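PDB 6K2F: actin binding protein family protein from Entamoeba histolytica HM-1:IMSS, which probably binds monomeric actin through its ADF-homology domains and so limits filament growth, this chain being the N-terminal domain of a longer twinfilin. Local coordinates for residues A[19-28]-A[61-69]; A[45-56]-A[123-131]. All coordinates share one frame; numbering follows the deposited sequence.

Interaction 1. Residues A[19-28]-A[61-69]; sequences GNGRFIQATI and PSYILFRTE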
loop_
_atom_site.group_PDB
_atom_site.type_symbol
_atom_site.label_atom_id
_atom_site.label_comp_id
_atom_site.label_asym_id
_atom_site.label_seq_id
_atom_site.Cartn_x
_atom_site.Cartn_y
_atom_site.Cartn_z
ATOM N N GLY A 19 -6.407 1.656 5.911
ATOM C CA GLY A 19 -4.977 1.817 5.599
ATOM C C GLY A 19 -4.521 0.940 4.446
ATOM O O GLY A 19 -3.308 0.772 4.299
ATOM N N ASN A 20 -5.444 0.428 3.613
ATOM C CA ASN A 20 -5.214 -0.761 2.744
ATOM C C ASN A 20 -5.077 -0.347 1.275
ATOM O O ASN A 20 -5.378 -1.147 0.385
ATOM C CB ASN A 20 -6.300 -1.830 2.892
ATOM C CG ASN A 20 -7.697 -1.332 2.579
ATOM O OD1 ASN A 20 -7.910 -0.139 2.342
ATOM N ND2 ASN A 20 -8.656 -2.243 2.596
ATOM N N GLY A 21 -4.540 0.828 1.040
ATOM C CA GLY A 21 -4.203 1.347 -0.296
ATOM C C GLY A 21 -3.374 2.589 -0.105
ATOM O O GLY A 21 -3.271 3.049 1.052
ATOM N N ARG A 22 -2.848 3.152 -1.182
ATOM C CA ARG A 22 -1.943 4.310 -1.072
ATOM C C ARG A 22 -2.614 5.579 -1.597
ATOM O O ARG A 22 -2.446 6.632 -0.958
ATOM C CB ARG A 22 -0.631 4.030 -1.798
ATOM C CG ARG A 22 0.345 5.195 -1.707
ATOM C CD ARG A 22 0.771 5.553 -0.288
ATOM N NE ARG A 22 1.592 4.505 0.289
ATOM C CZ ARG A 22 2.015 4.470 1.539
ATOM N NH1 ARG A 22 1.677 5.416 2.401
ATOM N NH2 ARG A 22 2.757 3.457 1.950
ATOM N N PHE A 23 -3.208 5.555 -2.787
ATOM C CA PHE A 23 -3.763 6.818 -3.303
ATOM C C PHE A 23 -4.971 6.602 -4.202
ATOM O O PHE A 23 -5.190 5.529 -4.740
ATOM C CB PHE A 23 -2.673 7.655 -3.969
ATOM C CG PHE A 23 -2.047 7.154 -5.240
ATOM C CD1 PHE A 23 -2.672 7.307 -6.459
ATOM C CD2 PHE A 23 -0.742 6.698 -5.229
ATOM C CE1 PHE A 23 -2.017 6.969 -7.628
ATOM C CE2 PHE A 23 -0.086 6.368 -6.405
ATOM C CZ PHE A 23 -0.728 6.500 -7.601
ATOM N N ILE A 24 -5.709 7.692 -4.320
ATOM C CA ILE A 24 -6.924 7.790 -5.167
ATOM C C ILE A 24 -6.710 8.961 -6.105
ATOM O O ILE A 24 -6.411 10.047 -5.641
ATOM C CB ILE A 24 -8.188 7.992 -4.323
ATOM C CG1 ILE A 24 -8.364 6.866 -3.306
ATOM C CG2 ILE A 24 -9.393 8.150 -5.239
ATOM C CD1 ILE A 24 -9.377 7.176 -2.204
ATOM N N GLN A 25 -6.794 8.714 -7.396
ATOM C CA GLN A 25 -6.768 9.796 -8.397
ATOM C C GLN A 25 -8.213 10.180 -8.639
ATOM O O GLN A 25 -9.057 9.248 -8.739
ATOM C CB GLN A 25 -6.119 9.364 -9.700
ATOM C CG GLN A 25 -5.994 10.503 -10.707
ATOM C CD GLN A 25 -5.279 10.018 -11.939
ATOM O OE1 GLN A 25 -5.378 8.854 -12.311
ATOM N NE2 GLN A 25 -4.563 10.916 -12.578
ATOM N N ALA A 26 -8.496 11.474 -8.682
ATOM C CA ALA A 26 -9.877 11.948 -8.901
ATOM C C ALA A 26 -9.868 13.040 -9.962
ATOM O O ALA A 26 -8.894 13.784 -10.064
ATOM C CB ALA A 26 -10.472 12.434 -7.606
ATOM N N THR A 27 -10.945 13.143 -10.723
ATOM C CA THR A 27 -11.122 14.228 -11.708
ATOM C C THR A 27 -12.528 14.789 -11.569
ATOM O O THR A 27 -13.426 14.110 -11.038
ATOM C CB THR A 27 -10.874 13.795 -13.160
ATOM O OG1 THR A 27 -11.793 12.762 -13.511
ATOM C CG2 THR A 27 -9.464 13.291 -13.369
ATOM N N ILE A 28 -12.717 15.991 -12.089
ATOM C CA ILE A 28 -14.051 16.636 -12.113
ATOM C C ILE A 28 -14.784 16.126 -13.358
ATOM O O ILE A 28 -14.321 16.353 -14.496
ATOM C CB ILE A 28 -13.894 18.164 -12.058
ATOM C CG1 ILE A 28 -13.113 18.569 -10.807
ATOM C CG2 ILE A 28 -15.254 18.833 -12.147
ATOM C CD1 ILE A 28 -12.782 20.050 -10.698
ATOM N N PRO A 61 -5.712 18.188 -15.990
ATOM C CA PRO A 61 -5.691 18.336 -14.548
ATOM C C PRO A 61 -6.248 17.086 -13.863
ATOM O O PRO A 61 -7.165 16.478 -14.317
ATOM C CB PRO A 61 -6.523 19.585 -14.274
ATOM C CG PRO A 61 -6.507 20.340 -15.585
ATOM C CD PRO A 61 -6.469 19.264 -16.645
ATOM N N SER A 62 -5.658 16.747 -12.717
ATOM C CA SER A 62 -6.215 15.697 -11.840
ATOM C C SER A 62 -5.764 15.940 -10.419
ATOM O O SER A 62 -4.793 16.695 -10.197
ATOM C CB SER A 62 -5.918 14.289 -12.294
ATOM O OG SER A 62 -4.537 13.985 -12.252
ATOM N N TYR A 63 -6.495 15.362 -9.484
ATOM C CA TYR A 63 -6.101 15.334 -8.069
ATOM C C TYR A 63 -5.613 13.947 -7.698
ATOM O O TYR A 63 -6.160 12.941 -8.154
ATOM C CB TYR A 63 -7.283 15.650 -7.175
ATOM C CG TYR A 63 -7.962 16.961 -7.440
ATOM C CD1 TYR A 63 -7.341 18.158 -7.156
ATOM C CD2 TYR A 63 -9.259 17.000 -7.921
ATOM C CE1 TYR A 63 -7.981 19.370 -7.361
ATOM C CE2 TYR A 63 -9.924 18.195 -8.096
ATOM C CZ TYR A 63 -9.290 19.389 -7.828
ATOM O OH TYR A 63 -9.979 20.550 -8.053
ATOM N N ILE A 64 -4.649 13.897 -6.788
ATOM C CA ILE A 64 -4.228 12.619 -6.151
ATOM C C ILE A 64 -4.340 12.807 -4.644
ATOM O O ILE A 64 -3.744 13.732 -4.118
ATOM C CB ILE A 64 -2.778 12.222 -6.469
ATOM C CG1 ILE A 64 -2.446 12.256 -7.959
ATOM C CG2 ILE A 64 -2.508 10.860 -5.834
ATOM C CD1 ILE A 64 -3.004 11.128 -8.705
ATOM N N LEU A 65 -5.138 11.968 -3.997
ATOM C CA LEU A 65 -5.194 11.890 -2.525
ATOM C C LEU A 65 -4.216 10.802 -2.109
ATOM O O LEU A 65 -4.475 9.640 -2.415
ATOM C CB LEU A 65 -6.621 11.587 -2.085
ATOM C CG LEU A 65 -7.664 12.553 -2.616
ATOM C CD1 LEU A 65 -9.049 12.140 -2.179
ATOM C CD2 LEU A 65 -7.347 13.963 -2.177
ATOM N N PHE A 66 -3.097 11.206 -1.538
ATOM C CA PHE A 66 -1.945 10.314 -1.305
ATOM C C PHE A 66 -1.781 10.131 0.209
ATOM O O PHE A 66 -1.514 11.069 0.947
ATOM C CB PHE A 66 -0.699 10.896 -1.953
ATOM C CG PHE A 66 0.435 9.915 -2.055
ATOM C CD1 PHE A 66 1.234 9.675 -0.954
ATOM C CD2 PHE A 66 0.717 9.269 -3.251
ATOM C CE1 PHE A 66 2.292 8.791 -1.039
ATOM C CE2 PHE A 66 1.751 8.346 -3.317
ATOM C CZ PHE A 66 2.539 8.121 -2.217
ATOM N N ARG A 67 -1.904 8.904 0.650
ATOM C CA ARG A 67 -1.888 8.573 2.094
ATOM C C ARG A 67 -0.452 8.600 2.624
ATOM O O ARG A 67 0.420 7.988 2.011
ATOM C CB ARG A 67 -2.518 7.201 2.315
ATOM C CG ARG A 67 -2.723 6.869 3.785
ATOM C CD ARG A 67 -3.334 5.498 4.012
ATOM N NE ARG A 67 -2.577 4.447 3.347
ATOM C CZ ARG A 67 -1.415 3.949 3.746
ATOM N NH1 ARG A 67 -0.827 4.397 4.843
ATOM N NH2 ARG A 67 -0.834 2.987 3.051
ATOM N N THR A 68 -0.220 9.301 3.725
ATOM C CA THR A 68 1.097 9.312 4.401
ATOM C C THR A 68 1.187 8.120 5.347
ATOM O O THR A 68 0.222 7.342 5.475
ATOM C CB THR A 68 1.363 10.606 5.181
ATOM O OG1 THR A 68 0.620 10.610 6.402
ATOM C CG2 THR A 68 1.053 11.837 4.359
ATOM N N GLU A 69 2.306 8.001 6.079
ATOM C CA GLU A 69 2.493 6.980 7.142
ATOM C C GLU A 69 2.106 7.517 8.521
ATOM O O GLU A 69 2.252 6.780 9.501
ATOM C CB GLU A 69 3.949 6.525 7.157
ATOM C CG GLU A 69 4.329 5.691 5.952
ATOM C CD GLU A 69 3.439 4.480 5.760
ATOM O OE1 GLU A 69 3.311 3.676 6.703
ATOM O OE2 GLU A 69 2.821 4.388 4.703
#

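Interaction 2. Residues A[45-56]-A[123-131]; sequences FDADLDLVLKYL and FSDFGKSGY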
loop_
_atom_site.group_PDB
_atom_site.type_symbol
_atom_site.label_atom_id
_atom_site.label_comp_id
_atom_site.label_asym_id
_atom_site.label_seq_id
_atom_site.Cartn_x
_atom_site.Cartn_y
_atom_site.Cartn_z
ATOM N N PHE A 45 6.261 4.317 1.621
ATOM C CA PHE A 45 5.729 5.649 1.245
ATOM C C PHE A 45 6.635 6.279 0.185
ATOM O O PHE A 45 6.150 6.798 -0.823
ATOM C CB PHE A 45 5.651 6.521 2.496
ATOM C CG PHE A 45 5.405 7.982 2.234
ATOM C CD1 PHE A 45 4.116 8.449 2.074
ATOM C CD2 PHE A 45 6.449 8.886 2.159
ATOM C CE1 PHE A 45 3.866 9.795 1.880
ATOM C CE2 PHE A 45 6.195 10.233 1.956
ATOM C CZ PHE A 45 4.910 10.682 1.806
ATOM N N ASP A 46 7.944 6.233 0.425
ATOM C CA ASP A 46 8.927 6.918 -0.452
ATOM C C ASP A 46 8.848 6.345 -1.872
ATOM O O ASP A 46 8.730 7.134 -2.829
ATOM C CB ASP A 46 10.338 6.783 0.109
ATOM C CG ASP A 46 10.573 7.583 1.382
ATOM O OD1 ASP A 46 9.931 8.636 1.568
ATOM O OD2 ASP A 46 11.394 7.143 2.191
ATOM N N ALA A 47 8.903 5.016 -2.004
ATOM C CA ALA A 47 8.802 4.315 -3.302
ATOM C C ALA A 47 7.461 4.659 -3.949
ATOM O O ALA A 47 7.407 4.937 -5.158
ATOM C CB ALA A 47 8.922 2.828 -3.098
ATOM N N ASP A 48 6.393 4.667 -3.159
ATOM C CA ASP A 48 5.037 4.822 -3.723
ATOM C C ASP A 48 4.859 6.229 -4.314
ATOM O O ASP A 48 4.012 6.393 -5.215
ATOM C CB ASP A 48 3.944 4.510 -2.702
ATOM C CG ASP A 48 3.779 3.035 -2.348
ATOM O OD1 ASP A 48 4.558 2.160 -2.858
ATOM O OD2 ASP A 48 2.861 2.766 -1.534
ATOM N N LEU A 49 5.615 7.226 -3.846
ATOM C CA LEU A 49 5.462 8.593 -4.400
ATOM C C LEU A 49 5.680 8.548 -5.914
ATOM O O LEU A 49 5.002 9.296 -6.638
ATOM C CB LEU A 49 6.432 9.563 -3.718
ATOM C CG LEU A 49 5.986 10.040 -2.337
ATOM C CD1 LEU A 49 7.130 10.723 -1.607
ATOM C CD2 LEU A 49 4.784 10.964 -2.461
ATOM N N ASP A 50 6.596 7.702 -6.386
ATOM C CA ASP A 50 6.929 7.665 -7.828
ATOM C C ASP A 50 5.777 7.029 -8.623
ATOM O O ASP A 50 5.704 7.276 -9.861
ATOM C CB ASP A 50 8.262 6.966 -8.051
ATOM C CG ASP A 50 9.449 7.839 -7.681
ATOM O OD1 ASP A 50 9.288 9.074 -7.667
ATOM O OD2 ASP A 50 10.540 7.277 -7.433
ATOM N N LEU A 51 4.905 6.240 -7.992
ATOM C CA LEU A 51 3.771 5.599 -8.729
ATOM C C LEU A 51 2.824 6.659 -9.289
ATOM O O LEU A 51 2.168 6.388 -10.304
ATOM C CB LEU A 51 3.013 4.651 -7.796
ATOM C CG LEU A 51 3.816 3.451 -7.312
ATOM C CD1 LEU A 51 3.005 2.656 -6.300
ATOM C CD2 LEU A 51 4.243 2.573 -8.484
ATOM N N VAL A 52 2.754 7.832 -8.672
ATOM C CA VAL A 52 1.864 8.928 -9.137
ATOM C C VAL A 52 2.166 9.238 -10.603
ATOM O O VAL A 52 1.215 9.537 -11.369
ATOM C CB VAL A 52 2.040 10.174 -8.262
ATOM C CG1 VAL A 52 1.421 11.411 -8.922
ATOM C CG2 VAL A 52 1.460 9.918 -6.887
ATOM N N LEU A 53 3.438 9.194 -10.987
ATOM C CA LEU A 53 3.871 9.616 -12.344
ATOM C C LEU A 53 3.225 8.739 -13.422
ATOM O O LEU A 53 3.150 9.205 -14.592
ATOM C CB LEU A 53 5.396 9.556 -12.396
ATOM C CG LEU A 53 6.131 10.430 -11.387
ATOM C CD1 LEU A 53 7.637 10.248 -11.516
ATOM C CD2 LEU A 53 5.756 11.880 -11.572
ATOM N N LYS A 54 2.832 7.511 -13.077
ATOM C CA LYS A 54 2.189 6.555 -14.011
ATOM C C LYS A 54 0.716 6.927 -14.263
ATOM O O LYS A 54 0.146 6.436 -15.247
ATOM C CB LYS A 54 2.194 5.144 -13.417
ATOM C CG LYS A 54 3.547 4.463 -13.259
ATOM C CD LYS A 54 3.386 2.991 -12.883
ATOM C CE LYS A 54 4.572 2.117 -13.238
ATOM N NZ LYS A 54 5.707 2.325 -12.307
ATOM N N TYR A 55 0.109 7.737 -13.396
ATOM C CA TYR A 55 -1.336 8.049 -13.435
ATOM C C TYR A 55 -1.618 9.433 -14.004
ATOM O O TYR A 55 -2.696 9.619 -14.546
ATOM C CB TYR A 55 -1.887 7.958 -12.017
ATOM C CG TYR A 55 -2.034 6.533 -11.554
ATOM C CD1 TYR A 55 -0.973 5.837 -11.005
ATOM C CD2 TYR A 55 -3.226 5.853 -11.705
ATOM C CE1 TYR A 55 -1.094 4.513 -10.612
ATOM C CE2 TYR A 55 -3.375 4.538 -11.285
ATOM C CZ TYR A 55 -2.309 3.866 -10.719
ATOM O OH TYR A 55 -2.468 2.563 -10.330
ATOM N N LEU A 56 -0.682 10.367 -13.904
ATOM C CA LEU A 56 -0.921 11.711 -14.474
ATOM C C LEU A 56 -1.001 11.618 -15.996
ATOM O O LEU A 56 -0.325 10.771 -16.629
ATOM C CB LEU A 56 0.167 12.683 -14.015
ATOM C CG LEU A 56 0.293 12.866 -12.497
ATOM C CD1 LEU A 56 1.397 13.854 -12.146
ATOM C CD2 LEU A 56 -1.029 13.322 -11.880
ATOM N N PHE A 123 4.816 16.996 -14.342
ATOM C CA PHE A 123 5.023 15.686 -13.687
ATOM C C PHE A 123 6.188 15.751 -12.700
ATOM O O PHE A 123 6.116 15.128 -11.610
ATOM C CB PHE A 123 5.310 14.604 -14.713
ATOM C CG PHE A 123 4.135 14.119 -15.526
ATOM C CD1 PHE A 123 2.995 14.880 -15.718
ATOM C CD2 PHE A 123 4.225 12.883 -16.143
ATOM C CE1 PHE A 123 1.953 14.393 -16.476
ATOM C CE2 PHE A 123 3.175 12.396 -16.902
ATOM C CZ PHE A 123 2.046 13.150 -17.058
ATOM N N SER A 124 7.230 16.490 -13.031
ATOM C CA SER A 124 8.475 16.559 -12.233
ATOM C C SER A 124 8.231 17.325 -10.918
ATOM O O SER A 124 9.132 17.309 -10.051
ATOM C CB SER A 124 9.599 17.148 -13.052
ATOM O OG SER A 124 9.338 18.492 -13.437
ATOM N N ASP A 125 7.074 17.959 -10.745
ATOM C CA ASP A 125 6.664 18.527 -9.433
ATOM C C ASP A 125 6.222 17.443 -8.454
ATOM O O ASP A 125 6.012 17.769 -7.252
ATOM C CB ASP A 125 5.554 19.560 -9.564
ATOM C CG ASP A 125 6.008 20.863 -10.189
ATOM O OD1 ASP A 125 7.228 21.225 -10.070
ATOM O OD2 ASP A 125 5.140 21.519 -10.820
ATOM N N PHE A 126 6.066 16.219 -8.929
ATOM C CA PHE A 126 5.589 15.079 -8.122
ATOM C C PHE A 126 6.655 13.997 -8.125
ATOM O O PHE A 126 7.828 14.268 -8.443
ATOM C CB PHE A 126 4.204 14.684 -8.638
ATOM C CG PHE A 126 3.221 15.827 -8.600
ATOM C CD1 PHE A 126 2.703 16.277 -7.396
ATOM C CD2 PHE A 126 2.792 16.458 -9.759
ATOM C CE1 PHE A 126 1.813 17.339 -7.337
ATOM C CE2 PHE A 126 1.866 17.499 -9.701
ATOM C CZ PHE A 126 1.378 17.941 -8.495
ATOM N N GLY A 127 6.257 12.785 -7.750
ATOM C CA GLY A 127 7.222 11.733 -7.425
ATOM C C GLY A 127 8.008 12.063 -6.167
ATOM O O GLY A 127 7.781 13.099 -5.513
ATOM N N LYS A 128 8.922 11.186 -5.800
ATOM C CA LYS A 128 9.749 11.366 -4.580
ATOM C C LYS A 128 10.558 12.670 -4.695
ATOM O O LYS A 128 10.597 13.443 -3.713
ATOM C CB LYS A 128 10.626 10.124 -4.382
ATOM C CG LYS A 128 11.513 10.157 -3.146
ATOM C CD LYS A 128 12.496 9.009 -3.082
ATOM C CE LYS A 128 13.120 8.842 -1.711
ATOM N NZ LYS A 128 13.789 10.079 -1.242
ATOM N N SER A 129 11.186 12.924 -5.845
ATOM C CA SER A 129 12.015 14.124 -6.086
ATOM C C SER A 129 11.174 15.382 -5.890
ATOM O O SER A 129 11.671 16.352 -5.244
ATOM C CB SER A 129 12.620 14.102 -7.465
ATOM O OG SER A 129 13.581 13.067 -7.572
ATOM N N GLY A 130 9.971 15.391 -6.469
ATOM C CA GLY A 130 9.090 16.560 -6.397
ATOM C C GLY A 130 8.644 16.818 -4.967
ATOM O O GLY A 130 8.579 17.996 -4.538
ATOM N N TYR A 131 8.390 15.751 -4.213
ATOM C CA TYR A 131 7.950 15.871 -2.801
ATOM C C TYR A 131 9.080 16.468 -1.960
ATOM O O TYR A 131 8.840 17.364 -1.124
ATOM C CB TYR A 131 7.536 14.501 -2.265
ATOM C CG TYR A 131 6.960 14.547 -0.878
ATOM C CD1 TYR A 131 5.864 15.345 -0.604
ATOM C CD2 TYR A 131 7.546 13.851 0.161
ATOM C CE1 TYR A 131 5.344 15.424 0.677
ATOM C CE2 TYR A 131 7.031 13.913 1.446
ATOM C CZ TYR A 131 5.932 14.707 1.703
ATOM O OH TYR A 131 5.408 14.756 2.959
HETATM O O HOH W 1 4.033 11.926 -6.280
HETATM O O HOH W 2 11.259 11.114 -8.078
#

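Interaction 1. Residues A[19-28]-A[61-69]
Phe-23 and Phe-66 lie side by side on one face of an antiparallel strand pair, their planes nearly parallel but slid apart, so that the rings meet mainly at Phe-23 CD2 and Phe-66 CE2, 3.5 Å apart. Ile-64 packs beside them: its CG2 touches Phe-23 CD1, while its CD1 rests against CB and CG of Gln-25. This tightly packed face is covered by the segment 45-56, with Val-52 reaching both phenylalanines. Gln-25, its chain extended, turns NE2 to Ser-62 OG (3.1 Å) and to Tyr-55 O. Strands 23-29 and 62-68 belong to the central mixed sheet of the ADF-homology fold; the hydrogen-bonded pairs Ile-24/Leu-65 and Ala-26/Tyr-63 point to its other face, where Tyr-63 OH bonds to Tyr-98 O of helix 92-101, and alternate with the non-hydrogen-bonded pairs Phe-23/Phe-66 and Gln-25/Ile-64. Toward exposed Glu-69 apolar packing gives way to charge. Arg-22, bent at chi2 and chi3 (61° and 68°), lays CD over the Phe-66 ring and brings its guanidinium flat onto that of Arg-67, centres 4.1 Å apart. Glu-69 OE2 accepts hydrogen bonds from NH1 (2.8 Å) and NH2 of Arg-22 in an end-on salt bridge; with Asp-48, at Arg-22 NE, it probably eases the closeness of two positive groups. The edge of the Arg-67 guanidinium grips Gly-21 O through NE (2.8 Å) and NH2, with Gly-19 O over the face opposite Arg-22.

Interaction 2. Residues A[45-56]-A[123-131]
Phe-45 turns the edge of its ring toward the face of Tyr-131 in an offset edge-to-face pair, centroids 5.7 Å apart and planes at 75°. Tyr-131 CE2 lies near the plane of the Phe-45 ring, and one face of that ring is lined by Leu-49 CG. Beside this pair, Leu-49 sends CD1 to Tyr-131 CD2, 3.6 Å away. The other end of the contact has a second aromatic site. Leu-56 CB sits over one face of Phe-123 in a CH-pi contact, 3.8 Å from the ring centroid, and Leu-56 CD1 touches Phe-126 CD2, the two side chains crossing at about a right angle. Phe-126 in turn is packed on Ile-118 and Leu-83 of the central sheet. Leu-53 CD2 approaches Phe-123 O (3.3 Å), next to Gly-127.

Between these aromatic ends the backbones come close, with Asp-50 and Gly-127 CA atoms 4.1 Å apart. The N-terminal part of the ADF-homology domain's C-terminal helix crosses the short helix 45-49, the axes of segments 127-131 and 45-49 at 106°. Asp-50 OD1 accepts the backbone N-H of Lys-128 at 2.8 Å (OD1 to N) in a nearly straight bond that arrives from above the carboxylate plane. The same oxygen accepts a hydrogen bond from a water that in turn accepts one from Ser-129 N, so one carboxylate oxygen serves two amides near the N-terminal end of that helix, one of them indirectly; its negative charge there would suit the positive end of the helix dipole. A second water donates to Leu-49 O and accepts from Gly-127 N, while Gly-127 CA approaches Leu-49 O directly. On the more exposed side Lys-128, with CG anti to the backbone N (chi1 -179°), runs its aliphatic chain past Asp-46, bringing CE to 3.9 Å from Asp-46 CB.

How the interactions relate
From the N terminus, the chain passes through 19-28, then 45-56, then 61-69 and finally 123-131, so the loops closed by interactions 1 and 2 cross rather than nest. Interaction 1 closes the first, pairing two strands of the central sheet; 45-56 lies within that loop and covers one face of the pair it creates. Interaction 2 closes the longer loop, bringing the start of the C-terminal helix back against 45-56. Segment 45-56 also touches the strands of interaction 1: Asp-48 forms a salt bridge with Arg-22, Phe-45 packs on Phe-66, and Tyr-55 on Phe-23. It thereby contacts both the strand pair 23-29/62-68 and the C-terminal helix.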